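Local coordinates for aminopeptidase N family protein (Idiomarina loihiensis L2TR, PDB 4FGM) that probably acts as a zinc-dependent aminopeptidase of the M61 family, releasing residues from the N-termini of peptides, at residues A344-S350 with P370-V374; E367-N371 with L501-H505; V469-S473 with N486-Y491. One frame throughout, in Å; residues are numbered along the deposited sequence.

Contact 1 of 3, residues A344-S350 with P370-V374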
ATOM      1  N   ALA A 344      11.772 -14.347  13.149  1.00 49.22           N
ATOM      2  CA  ALA A 344      12.874 -13.814  13.936  1.00 50.96           C
ATOM      3  C   ALA A 344      13.279 -12.395  13.533  1.00 46.76           C
ATOM      4  O   ALA A 344      14.051 -11.748  14.239  1.00 46.17           O
ATOM      5  CB  ALA A 344      14.080 -14.750  13.831  1.00 44.97           C
ATOM      6  N   GLY A 345      12.758 -11.917  12.404  1.00 43.04           N
ATOM      7  CA  GLY A 345      13.091 -10.578  11.934  1.00 35.24           C
ATOM      8  C   GLY A 345      12.830  -9.463  12.944  1.00 46.49           C
ATOM      9  O   GLY A 345      13.550  -8.463  12.987  1.00 48.81           O
ATOM     10  N   GLN A 346      11.795  -9.633  13.760  1.00 51.80           N
ATOM     11  CA  GLN A 346      11.440  -8.640  14.765  1.00 50.56           C
ATOM     12  C   GLN A 346      12.566  -8.420  15.771  1.00 50.44           C
ATOM     13  O   GLN A 346      12.623  -7.380  16.423  1.00 45.83           O
ATOM     14  CB  GLN A 346      10.180  -9.077  15.509  1.00 50.68           C
ATOM     15  CG  GLN A 346       9.637  -8.038  16.473  1.00 51.83           C
ATOM     16  CD  GLN A 346       8.333  -8.471  17.111  1.00 57.34           C
ATOM     17  OE1 GLN A 346       7.662  -7.682  17.767  1.00 64.81           O
ATOM     18  NE2 GLN A 346       7.972  -9.734  16.925  1.00 55.27           N
ATOM     19  N   TYR A 347      13.459  -9.398  15.896  1.00 47.12           N
ATOM     20  CA  TYR A 347      14.566  -9.285  16.837  1.00 51.51           C
ATOM     21  C   TYR A 347      15.845  -8.867  16.121  1.00 54.94           C
ATOM     22  O   TYR A 347      16.903  -8.735  16.740  1.00 60.38           O
ATOM     23  CB  TYR A 347      14.782 -10.616  17.567  1.00 49.15           C
ATOM     24  CG  TYR A 347      13.543 -11.128  18.272  1.00 59.82           C
ATOM     25  CD1 TYR A 347      12.745 -12.118  17.696  1.00 69.02           C
ATOM     26  CD2 TYR A 347      13.142 -10.591  19.498  1.00 64.61           C
ATOM     27  CE1 TYR A 347      11.577 -12.560  18.322  1.00 73.41           C
ATOM     28  CE2 TYR A 347      11.975 -11.027  20.130  1.00 69.19           C
ATOM     29  CZ  TYR A 347      11.199 -12.011  19.535  1.00 74.73           C
ATOM     30  OH  TYR A 347      10.042 -12.439  20.146  1.00 82.43           O
ATOM     31  N   GLN A 348      15.736  -8.643  14.815  1.00 53.13           N
ATOM     32  CA  GLN A 348      16.879  -8.244  13.995  1.00 52.57           C
ATOM     33  C   GLN A 348      16.808  -6.789  13.541  1.00 50.99           C
ATOM     34  O   GLN A 348      17.830  -6.177  13.218  1.00 52.17           O
ATOM     35  CB  GLN A 348      16.965  -9.147  12.759  1.00 55.32           C
ATOM     36  CG  GLN A 348      17.560 -10.515  13.029  1.00 57.50           C
ATOM     37  CD  GLN A 348      19.075 -10.484  13.044  1.00 63.16           C
ATOM     38  OE1 GLN A 348      19.684  -9.419  13.175  1.00 68.22           O
ATOM     39  NE2 GLN A 348      19.692 -11.652  12.910  1.00 68.01           N
ATOM     40  N   GLN A 349      15.602  -6.233  13.536  1.00 44.60           N
ATOM     41  CA  GLN A 349      15.407  -4.872  13.064  1.00 46.96           C
ATOM     42  C   GLN A 349      14.323  -4.133  13.847  1.00 46.75           C
ATOM     43  O   GLN A 349      13.254  -4.681  14.115  1.00 48.20           O
ATOM     44  CB  GLN A 349      15.033  -4.938  11.580  1.00 46.94           C
ATOM     45  CG  GLN A 349      14.928  -3.613  10.845  1.00 49.13           C
ATOM     46  CD  GLN A 349      14.434  -3.799   9.416  1.00 47.94           C
ATOM     47  OE1 GLN A 349      13.300  -4.235   9.190  1.00 42.29           O
ATOM     48  NE2 GLN A 349      15.285  -3.478   8.447  1.00 48.70           N
ATOM     49  N   SER A 350      14.601  -2.890  14.224  1.00 37.96           N
ATOM     50  CA  SER A 350      13.605  -2.102  14.942  1.00 44.63           C
ATOM     51  C   SER A 350      12.659  -1.536  13.893  1.00 47.40           C
ATOM     52  O   SER A 350      13.008  -1.460  12.712  1.00 49.19           O
ATOM     53  CB  SER A 350      14.261  -0.962  15.736  1.00 45.51           C
ATOM     54  OG  SER A 350      14.896  -0.023  14.892  1.00 42.92           O
ATOM     55  N   PRO A 370      11.157 -12.735   6.611  1.00 43.99           N
ATOM     56  CA  PRO A 370      10.674 -13.104   7.949  1.00 41.40           C
ATOM     57  C   PRO A 370      11.782 -13.347   8.974  1.00 42.59           C
ATOM     58  O   PRO A 370      11.530 -13.299  10.178  1.00 39.95           O
ATOM     59  CB  PRO A 370       9.850 -14.368   7.694  1.00 40.86           C
ATOM     60  CG  PRO A 370       9.471 -14.269   6.245  1.00 40.44           C
ATOM     61  CD  PRO A 370      10.718 -13.721   5.607  1.00 39.15           C
ATOM     62  N   ASN A 371      13.001 -13.598   8.499  1.00 43.61           N
ATOM     63  CA  ASN A 371      14.134 -13.859   9.391  1.00 44.83           C
ATOM     64  C   ASN A 371      15.031 -12.646   9.640  1.00 46.71           C
ATOM     65  O   ASN A 371      15.860 -12.662  10.555  1.00 47.06           O
ATOM     66  CB  ASN A 371      15.045 -14.951   8.813  1.00 41.48           C
ATOM     67  CG  ASN A 371      14.302 -16.213   8.430  1.00 49.96           C
ATOM     68  OD1 ASN A 371      13.551 -16.781   9.228  1.00 48.68           O
ATOM     69  ND2 ASN A 371      14.528 -16.674   7.203  1.00 44.88           N
ATOM     70  N   SER A 372      14.875 -11.597   8.837  1.00 42.13           N
ATOM     71  CA  SER A 372      15.771 -10.449   8.958  1.00 39.44           C
ATOM     72  C   SER A 372      15.188  -9.048   9.045  1.00 39.52           C
ATOM     73  O   SER A 372      15.926  -8.102   9.305  1.00 41.48           O
ATOM     74  CB  SER A 372      16.773 -10.487   7.800  1.00 42.51           C
ATOM     75  OG  SER A 372      16.089 -10.487   6.552  1.00 44.13           O
ATOM     76  N   ILE A 373      13.890  -8.893   8.813  1.00 38.67           N
ATOM     77  CA  ILE A 373      13.294  -7.564   8.895  1.00 40.71           C
ATOM     78  C   ILE A 373      11.961  -7.604   9.617  1.00 44.42           C
ATOM     79  O   ILE A 373      11.436  -8.673   9.924  1.00 45.31           O
ATOM     80  CB  ILE A 373      13.065  -6.929   7.493  1.00 44.54           C
ATOM     81  CG1 ILE A 373      11.919  -7.634   6.776  1.00 44.67           C
ATOM     82  CG2 ILE A 373      14.338  -7.004   6.658  1.00 42.66           C
ATOM     83  CD1 ILE A 373      11.512  -6.954   5.480  1.00 46.90           C
ATOM     84  N   VAL A 374      11.420  -6.430   9.907  1.00 42.99           N
ATOM     85  CA  VAL A 374      10.129  -6.347  10.569  1.00 41.74           C
ATOM     86  C   VAL A 374       9.275  -5.403   9.726  1.00 45.64           C
ATOM     87  O   VAL A 374       9.805  -4.536   9.040  1.00 43.24           O
ATOM     88  CB  VAL A 374      10.274  -5.815  12.017  1.00 44.48           C
ATOM     89  CG1 VAL A 374      10.687  -4.346  12.009  1.00 45.35           C
ATOM     90  CG2 VAL A 374       8.968  -6.025  12.778  1.00 50.76           C
TER
HETATM   91  O   HOH W   1      12.123 -16.610  11.352  1.00 47.29           O

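Contact 2 of 3, residues E367-N371 with L501-H505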
ATOM      1  N   GLU A 367      12.957 -13.741   0.111  1.00 47.45           N
ATOM      2  CA  GLU A 367      12.519 -14.883   0.900  1.00 48.96           C
ATOM      3  C   GLU A 367      12.999 -14.891   2.346  1.00 48.74           C
ATOM      4  O   GLU A 367      12.371 -15.513   3.209  1.00 46.17           O
ATOM      5  CB  GLU A 367      12.948 -16.192   0.218  1.00 38.00           C
ATOM      6  CG  GLU A 367      14.454 -16.412   0.082  1.00 44.70           C
ATOM      7  CD  GLU A 367      15.124 -15.447  -0.895  1.00 55.89           C
ATOM      8  OE1 GLU A 367      14.454 -14.981  -1.849  1.00 49.76           O
ATOM      9  OE2 GLU A 367      16.333 -15.172  -0.712  1.00 57.51           O
ATOM     10  N   ASN A 368      14.098 -14.196   2.618  1.00 48.83           N
ATOM     11  CA  ASN A 368      14.646 -14.177   3.971  1.00 48.00           C
ATOM     12  C   ASN A 368      14.053 -13.062   4.831  1.00 49.29           C
ATOM     13  O   ASN A 368      14.509 -12.831   5.955  1.00 49.03           O
ATOM     14  CB  ASN A 368      16.172 -14.040   3.912  1.00 40.73           C
ATOM     15  CG  ASN A 368      16.847 -14.455   5.207  1.00 43.90           C
ATOM     16  OD1 ASN A 368      16.699 -15.595   5.667  1.00 50.42           O
ATOM     17  ND2 ASN A 368      17.603 -13.532   5.799  1.00 36.28           N
ATOM     18  N   ALA A 369      13.028 -12.391   4.307  1.00 44.88           N
ATOM     19  CA  ALA A 369      12.379 -11.294   5.017  1.00 45.34           C
ATOM     20  C   ALA A 369      11.912 -11.631   6.441  1.00 43.85           C
ATOM     21  O   ALA A 369      12.238 -10.914   7.388  1.00 43.20           O
ATOM     22  CB  ALA A 369      11.205 -10.769   4.198  1.00 44.17           C
ATOM     23  N   PRO A 370      11.157 -12.735   6.611  1.00 43.99           N
ATOM     24  CA  PRO A 370      10.674 -13.104   7.949  1.00 41.40           C
ATOM     25  C   PRO A 370      11.782 -13.347   8.974  1.00 42.59           C
ATOM     26  O   PRO A 370      11.530 -13.299  10.178  1.00 39.95           O
ATOM     27  CB  PRO A 370       9.850 -14.368   7.694  1.00 40.86           C
ATOM     28  CG  PRO A 370       9.471 -14.269   6.245  1.00 40.44           C
ATOM     29  CD  PRO A 370      10.718 -13.721   5.607  1.00 39.15           C
ATOM     30  N   ASN A 371      13.001 -13.598   8.499  1.00 43.61           N
ATOM     31  CA  ASN A 371      14.134 -13.859   9.391  1.00 44.83           C
ATOM     32  C   ASN A 371      15.031 -12.646   9.640  1.00 46.71           C
ATOM     33  O   ASN A 371      15.860 -12.662  10.555  1.00 47.06           O
ATOM     34  CB  ASN A 371      15.045 -14.951   8.813  1.00 41.48           C
ATOM     35  CG  ASN A 371      14.302 -16.213   8.430  1.00 49.96           C
ATOM     36  OD1 ASN A 371      13.551 -16.781   9.228  1.00 48.68           O
ATOM     37  ND2 ASN A 371      14.528 -16.674   7.203  1.00 44.88           N
ATOM     38  N   LEU A 501       8.576 -21.222  -0.589  1.00 39.65           N
ATOM     39  CA  LEU A 501       8.632 -19.767  -0.682  1.00 43.41           C
ATOM     40  C   LEU A 501       9.531 -19.123   0.382  1.00 43.86           C
ATOM     41  O   LEU A 501      10.318 -18.238   0.071  1.00 46.31           O
ATOM     42  CB  LEU A 501       7.213 -19.200  -0.589  1.00 44.34           C
ATOM     43  CG  LEU A 501       6.211 -19.808  -1.578  1.00 46.63           C
ATOM     44  CD1 LEU A 501       4.810 -19.292  -1.288  1.00 42.11           C
ATOM     45  CD2 LEU A 501       6.624 -19.472  -2.998  1.00 36.63           C
ATOM     46  N   ASN A 502       9.408 -19.561   1.633  1.00 41.49           N
ATOM     47  CA  ASN A 502      10.225 -19.027   2.725  1.00 40.70           C
ATOM     48  C   ASN A 502      10.617 -20.130   3.701  1.00 37.92           C
ATOM     49  O   ASN A 502       9.821 -21.027   3.982  1.00 36.64           O
ATOM     50  CB  ASN A 502       9.459 -17.969   3.524  1.00 44.17           C
ATOM     51  CG  ASN A 502       8.720 -16.993   2.645  1.00 54.15           C
ATOM     52  OD1 ASN A 502       7.611 -17.271   2.185  1.00 62.26           O
ATOM     53  ND2 ASN A 502       9.333 -15.843   2.394  1.00 48.53           N
ATOM     54  N   VAL A 503      11.835 -20.071   4.223  1.00 37.15           N
ATOM     55  CA  VAL A 503      12.250 -21.059   5.205  1.00 35.62           C
ATOM     56  C   VAL A 503      12.598 -20.302   6.483  1.00 43.27           C
ATOM     57  O   VAL A 503      13.494 -19.454   6.485  1.00 43.58           O
ATOM     58  CB  VAL A 503      13.456 -21.877   4.719  1.00 37.51           C
ATOM     59  CG1 VAL A 503      13.929 -22.821   5.837  1.00 30.85           C
ATOM     60  CG2 VAL A 503      13.068 -22.686   3.472  1.00 30.06           C
ATOM     61  N   TYR A 504      11.866 -20.594   7.558  1.00 37.41           N
ATOM     62  CA  TYR A 504      12.073 -19.928   8.841  1.00 35.96           C
ATOM     63  C   TYR A 504      13.286 -20.449   9.574  1.00 40.04           C
ATOM     64  O   TYR A 504      13.445 -21.653   9.784  1.00 45.53           O
ATOM     65  CB  TYR A 504      10.827 -20.072   9.720  1.00 34.81           C
ATOM     66  CG  TYR A 504       9.641 -19.327   9.159  1.00 42.94           C
ATOM     67  CD1 TYR A 504       9.526 -17.945   9.304  1.00 51.73           C
ATOM     68  CD2 TYR A 504       8.650 -19.997   8.451  1.00 46.84           C
ATOM     69  CE1 TYR A 504       8.445 -17.247   8.755  1.00 51.82           C
ATOM     70  CE2 TYR A 504       7.570 -19.316   7.899  1.00 48.58           C
ATOM     71  CZ  TYR A 504       7.473 -17.942   8.056  1.00 53.75           C
ATOM     72  OH  TYR A 504       6.406 -17.270   7.511  1.00 57.26           O
ATOM     73  N   HIS A 505      14.136 -19.513   9.972  1.00 39.58           N
ATOM     74  CA  HIS A 505      15.366 -19.824  10.677  1.00 43.62           C
ATOM     75  C   HIS A 505      15.197 -20.763  11.870  1.00 43.35           C
ATOM     76  O   HIS A 505      14.256 -20.637  12.646  1.00 40.97           O
ATOM     77  CB  HIS A 505      16.015 -18.532  11.154  1.00 44.17           C
ATOM     78  CG  HIS A 505      17.378 -18.728  11.731  1.00 48.86           C
ATOM     79  ND1 HIS A 505      18.457 -19.102  10.965  1.00 55.49           N
ATOM     80  CD2 HIS A 505      17.832 -18.617  13.002  1.00 54.42           C
ATOM     81  CE1 HIS A 505      19.524 -19.213  11.738  1.00 58.80           C
ATOM     82  NE2 HIS A 505      19.171 -18.926  12.978  1.00 58.31           N
TER
HETATM   83  O   HOH W   2      13.554 -18.103   3.145  1.00 40.53           O

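Contact 3 of 3, residues V469-S473 with N486-Y491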
ATOM      1  N   VAL A 469      -3.283 -24.609  10.864  1.00 59.53           N
ATOM      2  CA  VAL A 469      -3.640 -25.863  10.209  1.00 60.29           C
ATOM      3  C   VAL A 469      -2.536 -26.339   9.264  1.00 64.41           C
ATOM      4  O   VAL A 469      -2.451 -27.524   8.939  1.00 70.01           O
ATOM      5  CB  VAL A 469      -4.999 -25.745   9.455  1.00 62.55           C
ATOM      6  CG1 VAL A 469      -6.070 -25.225  10.419  1.00 63.73           C
ATOM      7  CG2 VAL A 469      -4.867 -24.847   8.239  1.00 65.03           C
ATOM      8  N   ASP A 470      -1.707 -25.400   8.813  1.00 62.94           N
ATOM      9  CA  ASP A 470      -0.578 -25.705   7.934  1.00 59.53           C
ATOM     10  C   ASP A 470       0.371 -24.504   7.907  1.00 51.96           C
ATOM     11  O   ASP A 470       0.039 -23.437   8.422  1.00 48.76           O
ATOM     12  CB  ASP A 470      -1.045 -26.078   6.511  1.00 60.46           C
ATOM     13  CG  ASP A 470      -1.618 -24.898   5.733  1.00 68.07           C
ATOM     14  OD1 ASP A 470      -2.197 -25.130   4.653  1.00 64.19           O
ATOM     15  OD2 ASP A 470      -1.485 -23.742   6.180  1.00 75.05           O
ATOM     16  N   ASP A 471       1.550 -24.686   7.324  1.00 49.74           N
ATOM     17  CA  ASP A 471       2.561 -23.638   7.248  1.00 50.67           C
ATOM     18  C   ASP A 471       2.105 -22.339   6.585  1.00 58.44           C
ATOM     19  O   ASP A 471       2.653 -21.273   6.868  1.00 63.08           O
ATOM     20  CB  ASP A 471       3.789 -24.165   6.496  1.00 50.36           C
ATOM     21  CG  ASP A 471       4.599 -25.160   7.310  1.00 51.79           C
ATOM     22  OD1 ASP A 471       5.351 -24.722   8.210  1.00 48.98           O
ATOM     23  OD2 ASP A 471       4.484 -26.377   7.047  1.00 45.65           O
ATOM     24  N   ASN A 472       1.108 -22.427   5.709  1.00 60.94           N
ATOM     25  CA  ASN A 472       0.627 -21.256   4.986  1.00 58.56           C
ATOM     26  C   ASN A 472      -0.667 -20.654   5.522  1.00 62.38           C
ATOM     27  O   ASN A 472      -1.289 -19.828   4.852  1.00 50.12           O
ATOM     28  CB  ASN A 472       0.420 -21.616   3.513  1.00 55.66           C
ATOM     29  CG  ASN A 472       1.562 -22.422   2.941  1.00 57.07           C
ATOM     30  OD1 ASN A 472       2.720 -22.001   2.975  1.00 56.12           O
ATOM     31  ND2 ASN A 472       1.240 -23.593   2.402  1.00 51.94           N
ATOM     32  N   SER A 473      -1.070 -21.049   6.724  1.00 64.27           N
ATOM     33  CA  SER A 473      -2.317 -20.551   7.288  1.00 70.07           C
ATOM     34  C   SER A 473      -2.195 -19.792   8.593  1.00 81.18           C
ATOM     35  O   SER A 473      -3.087 -19.871   9.432  1.00 88.70           O
ATOM     36  CB  SER A 473      -3.306 -21.707   7.482  1.00 72.88           C
ATOM     37  OG  SER A 473      -3.760 -22.213   6.238  1.00 74.73           O
ATOM     38  N   ASN A 486       5.059 -29.185  11.392  1.00 54.96           N
ATOM     39  CA  ASN A 486       5.088 -28.337  10.205  1.00 49.33           C
ATOM     40  C   ASN A 486       6.515 -28.087   9.742  1.00 45.49           C
ATOM     41  O   ASN A 486       7.478 -28.285  10.481  1.00 44.09           O
ATOM     42  CB  ASN A 486       4.325 -27.011  10.395  1.00 50.46           C
ATOM     43  CG  ASN A 486       5.004 -26.052  11.332  1.00 55.85           C
ATOM     44  OD1 ASN A 486       6.132 -26.261  11.762  1.00 62.38           O
ATOM     45  ND2 ASN A 486       4.310 -24.973  11.649  1.00 61.74           N
ATOM     46  N   PHE A 487       6.652 -27.683   8.493  1.00 41.59           N
ATOM     47  CA  PHE A 487       7.960 -27.451   7.920  1.00 44.55           C
ATOM     48  C   PHE A 487       8.712 -26.292   8.509  1.00 44.25           C
ATOM     49  O   PHE A 487       9.938 -26.321   8.582  1.00 47.03           O
ATOM     50  CB  PHE A 487       7.836 -27.219   6.416  1.00 43.01           C
ATOM     51  CG  PHE A 487       7.536 -28.459   5.641  1.00 42.36           C
ATOM     52  CD1 PHE A 487       8.529 -29.400   5.414  1.00 40.64           C
ATOM     53  CD2 PHE A 487       6.267 -28.678   5.119  1.00 45.96           C
ATOM     54  CE1 PHE A 487       8.258 -30.546   4.681  1.00 47.29           C
ATOM     55  CE2 PHE A 487       5.988 -29.823   4.385  1.00 45.97           C
ATOM     56  CZ  PHE A 487       6.983 -30.754   4.162  1.00 46.84           C
ATOM     57  N   GLY A 488       7.982 -25.279   8.949  1.00 44.40           N
ATOM     58  CA  GLY A 488       8.645 -24.091   9.438  1.00 40.37           C
ATOM     59  C   GLY A 488       9.076 -23.422   8.137  1.00 44.25           C
ATOM     60  O   GLY A 488      10.180 -22.891   8.018  1.00 49.10           O
ATOM     61  N   ALA A 489       8.184 -23.480   7.150  1.00 42.00           N
ATOM     62  CA  ALA A 489       8.431 -22.911   5.834  1.00 47.38           C
ATOM     63  C   ALA A 489       7.135 -22.746   5.044  1.00 46.99           C
ATOM     64  O   ALA A 489       6.244 -23.596   5.101  1.00 46.03           O
ATOM     65  CB  ALA A 489       9.399 -23.810   5.052  1.00 40.52           C
ATOM     66  N   LYS A 490       7.027 -21.652   4.303  1.00 50.19           N
ATOM     67  CA  LYS A 490       5.842 -21.431   3.488  1.00 48.37           C
ATOM     68  C   LYS A 490       6.066 -22.104   2.136  1.00 43.81           C
ATOM     69  O   LYS A 490       7.200 -22.238   1.687  1.00 43.44           O
ATOM     70  CB  LYS A 490       5.585 -19.938   3.291  1.00 48.15           C
ATOM     71  CG  LYS A 490       4.974 -19.238   4.493  1.00 53.77           C
ATOM     72  CD  LYS A 490       4.690 -17.784   4.175  1.00 66.84           C
ATOM     73  CE  LYS A 490       3.775 -17.658   2.967  1.00 81.04           C
ATOM     74  NZ  LYS A 490       3.602 -16.242   2.548  1.00 87.36           N
ATOM     75  N   TYR A 491       4.986 -22.530   1.491  1.00 39.23           N
ATOM     76  CA  TYR A 491       5.105 -23.184   0.204  1.00 38.11           C
ATOM     77  C   TYR A 491       3.851 -23.057  -0.636  1.00 45.03           C
ATOM     78  O   TYR A 491       2.771 -22.746  -0.130  1.00 45.82           O
ATOM     79  CB  TYR A 491       5.450 -24.662   0.402  1.00 38.87           C
ATOM     80  CG  TYR A 491       4.450 -25.446   1.224  1.00 39.43           C
ATOM     81  CD1 TYR A 491       3.298 -25.984   0.644  1.00 44.23           C
ATOM     82  CD2 TYR A 491       4.646 -25.638   2.594  1.00 43.11           C
ATOM     83  CE1 TYR A 491       2.364 -26.692   1.411  1.00 42.92           C
ATOM     84  CE2 TYR A 491       3.722 -26.339   3.367  1.00 41.99           C
ATOM     85  CZ  TYR A 491       2.587 -26.864   2.775  1.00 43.95           C
ATOM     86  OH  TYR A 491       1.682 -27.560   3.543  1.00 50.04           O
TER
HETATM   87  O   HOH W   3       2.286 -27.400   6.267  1.00 54.64           O

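Contact 1 of 3, residues A344-S350 with P370-V374
Two chain turns of the M61 catalytic domain meet here largely through backbone: the 3-10 turn 345-347, in the loop between helices 326-342 and 351-356, lies against the short helix 369-372, with Gly345 opposite Ser372. Gly345 packs backbone against backbone: its N donates to Pro370 O at 2.9 Å, the donor standing 34° off the carbonyl plane, and its CA makes a C-H...O contact with Ile373 O at 3.2 Å. That second approach depends on the missing side chain, since a CB there would collide with Ile373 O. One residue back, Ala344 N turns to a water that also donates to Asn371 OD1; this carboxamide has its main partners in Asn368, Val503 and His505, so the water is an extra tie between the turns.

The far end of the contact is held by Gln349. With CG anti to the backbone N (chi1 -174°) and the chain extended beyond it, the amide runs alongside Ile373, both side chains pointing the same way, and reaches the next residue. There Gln349 OE1 accepts from Val374 N at 3.0 Å in a nearly straight bond (165° at the hydrogen), while Ile373 CB flanks the same oxygen at 3.2 Å. Lys361 of helix 358-362 touches both Gln349 and Ile373.

The Val374 side chain points toward 344-350. Its CG2 packs by Gln346 CA, and Lys379 of helix 378-394 meets both residues. The Val374 side chain is about 12 Å from that of the zinc ligand Glu307, so this end of the contact comes near the metal site without belonging to it. On its other branch, Val374 CG1 lies 3.3 Å from Gln349 O.

Contact 2 of 3, residues E367-N371 with L501-H505
Asn371 reaches from the short helix 369-372 to the end of strand 497-503, part of the antiparallel sheet of what is probably the PDZ domain, and grips the backbone on both sides of Tyr504. Asn371 ND2 donates to Val503 O at 3.1 Å, and Asn371 OD1 accepts from His505 N at 2.9 Å, the donor sitting 50° out of the carbonyl plane. One side-chain amide thus serves as both donor and acceptor to the strand's end. Next to it Pro370 CB presses on Tyr504 CE1 at 3.4 Å, the proline ring and the tyrosine side chain crossing at about a right angle. At the other end Asn502 ND2 donates to Glu367 O, which also receives a weak bond from a water accepting from Val503 N.

Farther out, Leu501 and Asn502 form a classic beta bulge facing Lys490. Arg342 makes a cation-pi contact with Tyr504, and Tyr510 meets His505 edge-to-face. Within the turn itself, Asn368 helps fix the rotation of the Asn371 amide: Asn368 OD1 takes the other N-H of Asn371 ND2, 2.9 Å away.

Contact 3 of 3, residues V469-S473 with N486-Y491
Asp470 opens a type I beta turn, closed at Ser473, that brings Asp471 and Asn472 against the start of strand 489-494; Asp470 CB lies 4.3 Å from Tyr491 OH. The Asp470 carboxylate works inside the turn, with OD2 accepting from Ser473 OG.

Asp471 carries the contact. Its CG lies anti to the carbonyl carbon (chi1 -73°), which turns the carboxylate onto three successive amides. Asp471 OD2 takes Phe487 N on its syn lone pair at 2.9 Å. Asp471 OD1 takes Gly488 N at 2.8 Å and Ala489 N at 3.3 Å, both from the same face of the carboxylate, the second from well above its plane. Gly488 has positive phi, which favours glycine there and probably helps the amides converge. A water links Asp471 N and OD2 to Tyr491 OH. Replacing Asp471 by alanine would probably leave the Phe487, Gly488 and Ala489 N-H groups without the carboxylate that gathers them and cost the water one of its mates.

Asn472 follows: its OD1 accepts from Tyr491 N at 2.8 Å, and its ND2 stands 3.4 Å above the centre of the Tyr491 ring, the amide steeply inclined to it at 74°.

The Phe487-Gly488-Ala489 run leading into strand 489-494 resembles the carboxylate-binding loop with which PDZ domains hold a ligand's C-terminus. Here an internal aspartate appears to take the place of a ligand's carboxylate, its negative charge probably eased by the amides around it.

In the fold
The three contacts run outward from the catalytic domain to the probable PDZ domain. Contacts 1 and 2, centres 10 Å apart, share Pro370 and Asn371, so the short helix 369-372 has the 3-10 turn on one flank and strand 497-503 on another. Contact 3 lies farther out, its centre about 12 Å from that of contact 2 and about 19 Å from that of contact 1. Strands 489-494 and 497-503, successive in the chain and antiparallel neighbours in one sheet, link contacts 2 and 3, Leu501 N probably bonding Lys490 O. Along the chain contact 1 closes first; contact 3 then forms between the two halves of contact 2, which spans 130 residues and ties the two domains together.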